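Local coordinates for tyrosine--tRNA ligase (Aeropyrum pernix, PDB 2CYA), which attaches tyrosine to tRNA(Tyr), first activating the amino acid with ATP to Tyr-AMP and then transferring it to the acceptor end of the tRNA, at residues V18-E23 / V207-P212; L167-D172 / R188-L193; K243-V248 / I257-R262. All blocks are in the same frame, centred on the assembly; numbering follows the deposited sequence.

In the fold
Starting from the N terminus, the short strand 19-21 waits until residue 207 for its partner. Contact 1 therefore closes a loop of just over 180 residues and adds an antiparallel edge strand to the otherwise parallel sheet of the catalytic domain. Contact 2 opens and closes within that loop: it packs helix 161-175 on helix 188-198, the helix that leads into strand 207-211. These two contacts touch, with His-210 of contact 1 meeting His-191 of contact 2. Contact 3 comes later, after strand 207-211, and closes a small loop between the segment following the KMSKS region and helix 254-262. It lies across the chain's centre from the other two, its centre about 29 Å from that of contact 1.

Contact 1: residues V18-E23 / V207-P212; sequences VEIVTE and VAIHTP. With SO4 (sulfate ion), chain B.
Glu-19 and His-210 make the polar side-chain link between these antiparallel strands. The two chains lie side by side and point the same way. CG of Glu-19 sits between its own backbone N and carbonyl carbon (chi1 77°), and from there the chain runs extended to bring the carboxylate to the edge of the imidazole. His-210 ND1 donates to Glu-19 OE2 at 2.5 Å; the bond uses the anti lone pair of Glu-19 OE2, and this oxygen lies almost in the plane of the ring, although carboxylate and ring are turned 46° apart.

The backbone bonds show where the ladder is irregular. Val-21 N gives to Ala-208 O at 2.8 Å, and Ala-208 N returns a bond to Val-21 O. At the other end, Val-18 N reaches His-210 O at 2.8 Å while His-210 N gives to Glu-19 O at 3.1 Å. Val-18 and Glu-19 thus share one partner, a classic beta bulge.

On the opposite face of the sheet from Glu-19 and His-210, Ile-20 lies alongside Ile-209, CG1 to CG1 at 4.1 Å, and its CG2 meets Val-207 CG1. From the bulge itself, Val-18 CG2 rests against Pro-212 CB at 3.6 Å.

After a cis peptide, Thr-22 N-caps the following helix through OG1 to Glu-25 N. A sulfate, probably from the crystallisation liquor, accepts from Glu-23 N at sulfate O3 (2.8 Å) and also from Glu-24 N at the same helix start.

Strand 19-21 forms one border of the sheet. Strand 207-211 is bonded on its other side to strand 180-184, while helix 188-198 packs over the face bearing Val-21, Ala-208 and His-210, with His-191 hydrogen-bonded to His-210 NE2.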
loop_
_atom_site.group_PDB
_atom_site.type_symbol
_atom_site.label_atom_id
_atom_site.label_comp_id
_atom_site.label_asym_id
_atom_site.label_seq_id
_atom_site.Cartn_x
_atom_site.Cartn_y
_atom_site.Cartn_z
ATOM N N VAL A 18 -26.400 -12.396 -10.626
ATOM C CA VAL A 18 -26.519 -11.468 -11.745
ATOM C C VAL A 18 -25.576 -11.925 -12.866
ATOM O O VAL A 18 -25.879 -11.787 -14.050
ATOM C CB VAL A 18 -26.110 -10.033 -11.330
ATOM C CG1 VAL A 18 -26.067 -9.122 -12.553
ATOM C CG2 VAL A 18 -27.080 -9.491 -10.309
ATOM N N GLU A 19 -24.426 -12.465 -12.487
ATOM C CA GLU A 19 -23.466 -12.923 -13.475
ATOM C C GLU A 19 -22.424 -13.815 -12.833
ATOM O O GLU A 19 -22.214 -13.785 -11.619
ATOM C CB GLU A 19 -22.754 -11.727 -14.130
ATOM C CG GLU A 19 -21.657 -11.083 -13.249
ATOM C CD GLU A 19 -20.942 -9.912 -13.923
ATOM O OE1 GLU A 19 -21.129 -9.727 -15.140
ATOM O OE2 GLU A 19 -20.185 -9.174 -13.245
ATOM N N ILE A 20 -21.780 -14.614 -13.670
ATOM C CA ILE A 20 -20.701 -15.492 -13.257
ATOM C C ILE A 20 -19.661 -15.297 -14.361
ATOM O O ILE A 20 -19.953 -15.529 -15.534
ATOM C CB ILE A 20 -21.136 -16.970 -13.201
ATOM C CG1 ILE A 20 -22.066 -17.197 -12.007
ATOM C CG2 ILE A 20 -19.903 -17.885 -13.076
ATOM C CD1 ILE A 20 -22.641 -18.598 -11.948
ATOM N N VAL A 21 -18.472 -14.822 -13.990
ATOM C CA VAL A 21 -17.393 -14.596 -14.950
ATOM C C VAL A 21 -16.261 -15.604 -14.712
ATOM O O VAL A 21 -15.408 -15.353 -13.856
ATOM C CB VAL A 21 -16.791 -13.171 -14.795
ATOM C CG1 VAL A 21 -15.797 -12.895 -15.926
ATOM C CG2 VAL A 21 -17.897 -12.122 -14.799
ATOM N N THR A 22 -16.231 -16.734 -15.438
ATOM C CA THR A 22 -17.214 -17.104 -16.469
ATOM C C THR A 22 -17.799 -18.459 -16.093
ATOM O O THR A 22 -17.190 -19.212 -15.325
ATOM C CB THR A 22 -16.564 -17.298 -17.866
ATOM O OG1 THR A 22 -15.626 -18.376 -17.792
ATOM C CG2 THR A 22 -15.852 -16.043 -18.324
ATOM N N GLU A 23 -18.953 -18.790 -16.664
ATOM C CA GLU A 23 -19.623 -20.057 -16.365
ATOM C C GLU A 23 -18.804 -21.261 -16.807
ATOM O O GLU A 23 -18.712 -22.265 -16.096
ATOM C CB GLU A 23 -21.019 -20.101 -17.025
ATOM C CG GLU A 23 -21.837 -18.811 -16.835
ATOM C CD GLU A 23 -23.330 -18.964 -17.171
ATOM O OE1 GLU A 23 -23.686 -19.811 -18.022
ATOM O OE2 GLU A 23 -24.148 -18.211 -16.591
ATOM N N VAL A 207 -12.852 -17.148 -10.442
ATOM C CA VAL A 207 -14.157 -17.070 -11.086
ATOM C C VAL A 207 -14.916 -16.046 -10.217
ATOM O O VAL A 207 -15.006 -16.220 -9.002
ATOM C CB VAL A 207 -14.910 -18.413 -10.994
ATOM C CG1 VAL A 207 -16.392 -18.187 -11.277
ATOM C CG2 VAL A 207 -14.302 -19.441 -11.982
ATOM N N ALA A 208 -15.438 -14.984 -10.831
ATOM C CA ALA A 208 -16.182 -13.953 -10.119
ATOM C C ALA A 208 -17.695 -14.205 -10.138
ATOM O O ALA A 208 -18.302 -14.252 -11.215
ATOM C CB ALA A 208 -15.883 -12.564 -10.741
ATOM N N ILE A 209 -18.304 -14.334 -8.956
ATOM C CA ILE A 209 -19.758 -14.569 -8.852
ATOM C C ILE A 209 -20.419 -13.383 -8.169
ATOM O O ILE A 209 -20.214 -13.137 -6.974
ATOM C CB ILE A 209 -20.082 -15.865 -8.051
ATOM C CG1 ILE A 209 -19.531 -17.088 -8.788
ATOM C CG2 ILE A 209 -21.601 -16.004 -7.864
ATOM C CD1 ILE A 209 -19.528 -18.346 -7.981
ATOM N N HIS A 210 -21.233 -12.662 -8.930
ATOM C CA HIS A 210 -21.886 -11.467 -8.430
ATOM C C HIS A 210 -23.381 -11.577 -8.141
ATOM O O HIS A 210 -24.170 -12.004 -8.995
ATOM C CB HIS A 210 -21.614 -10.326 -9.416
ATOM C CG HIS A 210 -20.152 -10.092 -9.651
ATOM N ND1 HIS A 210 -19.626 -9.816 -10.892
ATOM C CD2 HIS A 210 -19.097 -10.143 -8.799
ATOM C CE1 HIS A 210 -18.311 -9.708 -10.798
ATOM N NE2 HIS A 210 -17.964 -9.901 -9.537
ATOM N N THR A 211 -23.741 -11.168 -6.925
ATOM C CA THR A 211 -25.110 -11.160 -6.451
ATOM C C THR A 211 -25.734 -9.778 -6.681
ATOM O O THR A 211 -25.029 -8.768 -6.761
ATOM C CB THR A 211 -25.165 -11.488 -4.949
ATOM O OG1 THR A 211 -24.306 -10.599 -4.230
ATOM C CG2 THR A 211 -24.715 -12.918 -4.717
ATOM N N PRO A 212 -27.068 -9.721 -6.805
ATOM C CA PRO A 212 -27.775 -8.456 -7.030
ATOM C C PRO A 212 -27.773 -7.542 -5.802
ATOM O O PRO A 212 -27.749 -8.000 -4.666
ATOM C CB PRO A 212 -29.188 -8.915 -7.418
ATOM C CG PRO A 212 -29.353 -10.174 -6.614
ATOM C CD PRO A 212 -28.004 -10.863 -6.796
HETATM S S SO4 B . -19.644 -17.681 -19.834
HETATM O O1 SO4 B . -20.919 -17.922 -20.646
HETATM O O2 SO4 B . -18.825 -16.647 -20.609
HETATM O O3 SO4 B . -20.036 -17.071 -18.611
HETATM O O4 SO4 B . -18.900 -18.896 -19.931
#

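Contact 2: residues L167-D172 / R188-L193; sequences LMQVSD and RKAHML
The amide of Gln-169 and the ring of His-191 come near each other but are joined through a water. That water sits at the ring edge, in plane with it, 2.8 Å from His-191 NE2, and accepts from Gln-169 NE2 at 3.1 Å. The two nitrogens themselves stay 4.4 Å apart, Gln-169 NE2 to His-191 NE2. Each group has a further polar tie: Gln-169 NE2 also bonds Gln-187 OE1, and the far nitrogen of the imidazole, ND1, is taken by His-210. With CG anti to the backbone N (chi1 -173°), the Gln-169 chain extends past Ala-190, whose CB lies 3.2 Å from Gln-169 OE1.

Helices 161-175 and 188-198 cross at -63° here, in the Rossmann-fold catalytic domain of a class I synthetase. On helix 161-175, Tyr-165, Gln-169 and Asp-172 are predicted to bind L-tyrosine, as is Gln-187 just before the other helix. The water and Gln-187 thus anchor the amide end of a probable pocket residue.

Further along the crossing, Val-170 CG2 packs 3.9 Å from Leu-193 CG, the two side chains crossing at about a right angle, and also lies 3.7 Å from Ala-190 O. At the dimer interface Leu-167 packs on Ile-164 and Met-168 on Ile-131 of the second subunit.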
loop_
_atom_site.group_PDB
_atom_site.type_symbol
_atom_site.label_atom_id
_atom_site.label_comp_id
_atom_site.label_asym_id
_atom_site.label_seq_id
_atom_site.Cartn_x
_atom_site.Cartn_y
_atom_site.Cartn_z
ATOM N N LEU A 167 -6.134 -2.704 -4.540
ATOM C CA LEU A 167 -4.895 -3.467 -4.493
ATOM C C LEU A 167 -5.028 -4.497 -3.367
ATOM O O LEU A 167 -4.682 -5.664 -3.531
ATOM C CB LEU A 167 -3.711 -2.522 -4.228
ATOM C CG LEU A 167 -2.812 -2.022 -5.378
ATOM C CD1 LEU A 167 -3.527 -2.068 -6.702
ATOM C CD2 LEU A 167 -2.298 -0.595 -5.052
ATOM N N MET A 168 -5.553 -4.056 -2.234
ATOM C CA MET A 168 -5.755 -4.943 -1.089
ATOM C C MET A 168 -6.861 -5.959 -1.366
ATOM O O MET A 168 -6.767 -7.108 -0.940
ATOM C CB MET A 168 -6.118 -4.130 0.161
ATOM C CG MET A 168 -4.903 -3.428 0.796
ATOM S SD MET A 168 -5.396 -2.383 2.167
ATOM C CE MET A 168 -6.000 -3.672 3.347
ATOM N N GLN A 169 -7.909 -5.526 -2.067
ATOM C CA GLN A 169 -9.022 -6.413 -2.385
ATOM C C GLN A 169 -8.503 -7.581 -3.217
ATOM O O GLN A 169 -8.725 -8.745 -2.871
ATOM C CB GLN A 169 -10.123 -5.645 -3.129
ATOM C CG GLN A 169 -11.396 -6.472 -3.335
ATOM C CD GLN A 169 -12.653 -5.612 -3.442
ATOM O OE1 GLN A 169 -12.578 -4.386 -3.609
ATOM N NE2 GLN A 169 -13.819 -6.253 -3.341
ATOM N N VAL A 170 -7.778 -7.274 -4.287
ATOM C CA VAL A 170 -7.205 -8.309 -5.147
ATOM C C VAL A 170 -6.222 -9.185 -4.344
ATOM O O VAL A 170 -6.193 -10.412 -4.494
ATOM C CB VAL A 170 -6.453 -7.670 -6.342
ATOM C CG1 VAL A 170 -5.725 -8.732 -7.136
ATOM C CG2 VAL A 170 -7.435 -6.918 -7.234
ATOM N N SER A 171 -5.422 -8.563 -3.483
ATOM C CA SER A 171 -4.461 -9.330 -2.714
ATOM C C SER A 171 -5.125 -10.266 -1.717
ATOM O O SER A 171 -4.567 -11.308 -1.397
ATOM C CB SER A 171 -3.481 -8.396 -1.991
ATOM O OG SER A 171 -2.746 -7.640 -2.937
ATOM N N ASP A 172 -6.290 -9.872 -1.204
ATOM C CA ASP A 172 -7.037 -10.705 -0.266
ATOM C C ASP A 172 -7.386 -12.017 -0.973
ATOM O O ASP A 172 -7.239 -13.101 -0.404
ATOM C CB ASP A 172 -8.359 -10.042 0.156
ATOM C CG ASP A 172 -8.169 -8.813 1.023
ATOM O OD1 ASP A 172 -7.102 -8.659 1.644
ATOM O OD2 ASP A 172 -9.113 -8.004 1.104
ATOM N N ARG A 188 -17.533 -5.881 -8.820
ATOM C CA ARG A 188 -17.086 -6.341 -10.136
ATOM C C ARG A 188 -15.799 -5.723 -10.636
ATOM O O ARG A 188 -14.954 -6.415 -11.191
ATOM C CB ARG A 188 -18.185 -6.145 -11.186
ATOM C CG ARG A 188 -18.425 -4.695 -11.558
ATOM C CD ARG A 188 -19.823 -4.463 -12.127
ATOM N NE ARG A 188 -20.189 -3.046 -12.042
ATOM C CZ ARG A 188 -19.532 -2.063 -12.653
ATOM N NH1 ARG A 188 -18.467 -2.334 -13.409
ATOM N NH2 ARG A 188 -19.933 -0.803 -12.508
ATOM N N LYS A 189 -15.628 -4.421 -10.456
ATOM C CA LYS A 189 -14.403 -3.808 -10.947
ATOM C C LYS A 189 -13.160 -4.369 -10.256
ATOM O O LYS A 189 -12.162 -4.657 -10.907
ATOM C CB LYS A 189 -14.485 -2.294 -10.810
ATOM C CG LYS A 189 -15.313 -1.637 -11.914
ATOM C CD LYS A 189 -15.352 -0.123 -11.738
ATOM C CE LYS A 189 -16.018 0.563 -12.929
ATOM N NZ LYS A 189 -16.121 2.039 -12.725
ATOM N N ALA A 190 -13.216 -4.558 -8.944
ATOM C CA ALA A 190 -12.059 -5.108 -8.243
ATOM C C ALA A 190 -11.810 -6.528 -8.743
ATOM O O ALA A 190 -10.664 -6.937 -8.938
ATOM C CB ALA A 190 -12.306 -5.122 -6.746
ATOM N N HIS A 191 -12.888 -7.280 -8.959
ATOM C CA HIS A 191 -12.748 -8.655 -9.425
ATOM C C HIS A 191 -12.154 -8.760 -10.826
ATOM O O HIS A 191 -11.393 -9.691 -11.104
ATOM C CB HIS A 191 -14.097 -9.378 -9.351
ATOM C CG HIS A 191 -14.567 -9.611 -7.949
ATOM N ND1 HIS A 191 -15.835 -10.060 -7.651
ATOM C CD2 HIS A 191 -13.939 -9.438 -6.759
ATOM C CE1 HIS A 191 -15.968 -10.153 -6.340
ATOM N NE2 HIS A 191 -14.832 -9.780 -5.775
ATOM N N MET A 192 -12.491 -7.819 -11.705
ATOM C CA MET A 192 -11.932 -7.838 -13.055
ATOM C C MET A 192 -10.438 -7.546 -12.995
ATOM O O MET A 192 -9.658 -8.117 -13.739
ATOM C CB MET A 192 -12.625 -6.807 -13.967
ATOM C CG MET A 192 -14.101 -7.140 -14.237
ATOM S SD MET A 192 -14.312 -8.869 -14.792
ATOM C CE MET A 192 -13.966 -8.654 -16.554
ATOM N N LEU A 193 -10.042 -6.644 -12.106
ATOM C CA LEU A 193 -8.631 -6.322 -11.953
ATOM C C LEU A 193 -7.904 -7.572 -11.464
ATOM O O LEU A 193 -6.779 -7.860 -11.889
ATOM C CB LEU A 193 -8.463 -5.205 -10.916
ATOM C CG LEU A 193 -7.015 -4.863 -10.555
ATOM C CD1 LEU A 193 -6.247 -4.475 -11.826
ATOM C CD2 LEU A 193 -7.002 -3.743 -9.530
HETATM O O HOH W 1 -14.045 -9.370 -3.095
#

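Contact 3: residues K243-V248 / I257-R262; sequences KPETAV and IRRKIR
Lys-260 runs straight out from its helix, CG anti to its carbonyl carbon (chi1 -66°) and every later torsion near 180°, and drives its ammonium into the turn formed by Pro-244 to Ala-247. Glu-245 instead folds back at chi2 (-68°), which carries its carboxylate round to Arg-259. Residues 244-246 of this turn form a short 3-10 segment one residue past the KMSKS region, the ATP-binding signature of class I synthetases, and the contact fastens the turn to helix 254-262.

Lys-260 NZ bonds Ala-247 O at 2.6 Å, nearly along the C=O axis, and Pro-244 O at 2.8 Å from well above that carbonyl's plane; Ala-247 N reaches Pro-244 O from the opposite face. Asp-252 adds a salt bridge to the same ammonium. An alanine in place of Lys-260 would probably leave both carbonyls and the Asp-252 carboxylate without this shared donor and hold the turn less firmly to the helix.

Glu-245 OE2 makes a salt bridge to Arg-259 NH2 at 2.7 Å, weak as a hydrogen bond because it is bent; the stronger partner of this guanidinium is Asp-256. Val-248 CG1 packs crosswise on Ile-257 CG1 at 3.7 Å. The side chain of Ala-247 lies about 5 Å from that of His-49, a residue inferred to bind ATP. One water donates to both Lys-260 O and Glu-245 O, its oxygen 2.8 Å from Glu-245 O.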
loop_
_atom_site.group_PDB
_atom_site.type_symbol
_atom_site.label_atom_id
_atom_site.label_comp_id
_atom_site.label_asym_id
_atom_site.label_seq_id
_atom_site.Cartn_x
_atom_site.Cartn_y
_atom_site.Cartn_z
ATOM N N LYS A 243 -29.919 6.688 4.575
ATOM C CA LYS A 243 -31.244 7.190 4.951
ATOM C C LYS A 243 -32.034 6.014 5.522
ATOM O O LYS A 243 -32.594 5.204 4.775
ATOM C CB LYS A 243 -31.977 7.753 3.728
ATOM C CG LYS A 243 -31.361 9.013 3.125
ATOM C CD LYS A 243 -32.100 9.426 1.855
ATOM C CE LYS A 243 -33.594 9.605 2.118
ATOM N NZ LYS A 243 -34.375 9.775 0.862
ATOM N N PRO A 244 -32.089 5.911 6.861
ATOM C CA PRO A 244 -32.795 4.839 7.567
ATOM C C PRO A 244 -34.091 4.374 6.927
ATOM O O PRO A 244 -34.326 3.177 6.819
ATOM C CB PRO A 244 -33.016 5.431 8.953
ATOM C CG PRO A 244 -31.773 6.242 9.150
ATOM C CD PRO A 244 -31.640 6.947 7.812
ATOM N N GLU A 245 -34.925 5.319 6.501
ATOM C CA GLU A 245 -36.213 4.986 5.895
ATOM C C GLU A 245 -36.138 4.310 4.529
ATOM O O GLU A 245 -37.137 3.770 4.054
ATOM C CB GLU A 245 -37.087 6.239 5.790
ATOM C CG GLU A 245 -37.566 6.774 7.128
ATOM C CD GLU A 245 -38.551 5.839 7.812
ATOM O OE1 GLU A 245 -39.607 5.541 7.208
ATOM O OE2 GLU A 245 -38.268 5.409 8.953
ATOM N N THR A 246 -34.970 4.343 3.893
ATOM C CA THR A 246 -34.820 3.717 2.584
ATOM C C THR A 246 -34.213 2.323 2.672
ATOM O O THR A 246 -33.946 1.692 1.645
ATOM C CB THR A 246 -33.924 4.544 1.660
ATOM O OG1 THR A 246 -32.586 4.569 2.185
ATOM C CG2 THR A 246 -34.476 5.957 1.531
ATOM N N ALA A 247 -33.981 1.857 3.898
ATOM C CA ALA A 247 -33.409 0.538 4.113
ATOM C C ALA A 247 -34.057 -0.171 5.300
ATOM O O ALA A 247 -34.356 0.442 6.326
ATOM C CB ALA A 247 -31.911 0.657 4.334
ATOM N N VAL A 248 -34.265 -1.471 5.162
ATOM C CA VAL A 248 -34.850 -2.249 6.233
ATOM C C VAL A 248 -33.716 -2.955 6.967
ATOM O O VAL A 248 -33.015 -3.783 6.385
ATOM C CB VAL A 248 -35.847 -3.285 5.674
ATOM C CG1 VAL A 248 -36.466 -4.092 6.812
ATOM C CG2 VAL A 248 -36.932 -2.560 4.878
ATOM N N ILE A 257 -40.963 -1.911 9.576
ATOM C CA ILE A 257 -40.989 -2.610 8.297
ATOM C C ILE A 257 -42.273 -2.310 7.501
ATOM O O ILE A 257 -42.230 -2.130 6.286
ATOM C CB ILE A 257 -40.834 -4.142 8.504
ATOM C CG1 ILE A 257 -39.441 -4.448 9.064
ATOM C CG2 ILE A 257 -41.008 -4.884 7.185
ATOM C CD1 ILE A 257 -39.216 -5.924 9.377
ATOM N N ARG A 258 -43.417 -2.285 8.177
ATOM C CA ARG A 258 -44.681 -1.980 7.511
ATOM C C ARG A 258 -44.669 -0.558 6.930
ATOM O O ARG A 258 -45.147 -0.328 5.812
ATOM C CB ARG A 258 -45.843 -2.106 8.497
ATOM C CG ARG A 258 -46.358 -3.519 8.658
ATOM C CD ARG A 258 -47.389 -3.620 9.754
ATOM N NE ARG A 258 -47.614 -5.028 10.077
ATOM C CZ ARG A 258 -47.526 -5.546 11.298
ATOM N NH1 ARG A 258 -47.741 -6.840 11.467
ATOM N NH2 ARG A 258 -47.247 -4.777 12.345
ATOM N N ARG A 259 -44.119 0.385 7.695
ATOM C CA ARG A 259 -44.053 1.779 7.258
ATOM C C ARG A 259 -43.126 1.930 6.053
ATOM O O ARG A 259 -43.526 2.453 5.010
ATOM C CB ARG A 259 -43.546 2.682 8.389
ATOM C CG ARG A 259 -43.431 4.171 8.009
ATOM C CD ARG A 259 -42.327 4.836 8.822
ATOM N NE ARG A 259 -42.351 4.334 10.191
ATOM C CZ ARG A 259 -41.283 3.950 10.888
ATOM N NH1 ARG A 259 -41.447 3.503 12.125
ATOM N NH2 ARG A 259 -40.066 4.011 10.364
ATOM N N LYS A 260 -41.889 1.461 6.207
ATOM C CA LYS A 260 -40.901 1.555 5.137
ATOM C C LYS A 260 -41.355 0.893 3.849
ATOM O O LYS A 260 -41.128 1.427 2.769
ATOM C CB LYS A 260 -39.567 0.957 5.592
ATOM C CG LYS A 260 -38.898 1.746 6.705
ATOM C CD LYS A 260 -37.565 1.104 7.102
ATOM C CE LYS A 260 -36.912 1.824 8.264
ATOM N NZ LYS A 260 -35.533 1.286 8.474
ATOM N N ILE A 261 -41.988 -0.269 3.945
ATOM C CA ILE A 261 -42.454 -0.944 2.737
ATOM C C ILE A 261 -43.671 -0.220 2.134
ATOM O O ILE A 261 -43.777 -0.059 0.918
ATOM C CB ILE A 261 -42.817 -2.411 3.038
ATOM C CG1 ILE A 261 -41.554 -3.176 3.468
ATOM C CG2 ILE A 261 -43.469 -3.047 1.822
ATOM C CD1 ILE A 261 -40.419 -3.136 2.460
ATOM N N ARG A 262 -44.584 0.222 2.992
ATOM C CA ARG A 262 -45.777 0.934 2.543
ATOM C C ARG A 262 -45.386 2.183 1.730
ATOM O O ARG A 262 -45.976 2.469 0.699
ATOM C CB ARG A 262 -46.628 1.319 3.761
ATOM C CG ARG A 262 -47.952 2.016 3.450
ATOM C CD ARG A 262 -48.826 2.128 4.710
ATOM N NE ARG A 262 -48.174 2.896 5.768
ATOM C CZ ARG A 262 -47.889 2.429 6.982
ATOM N NH1 ARG A 262 -48.197 1.181 7.321
ATOM N NH2 ARG A 262 -47.278 3.217 7.860
HETATM O O HOH W 2 -39.547 3.399 2.581
#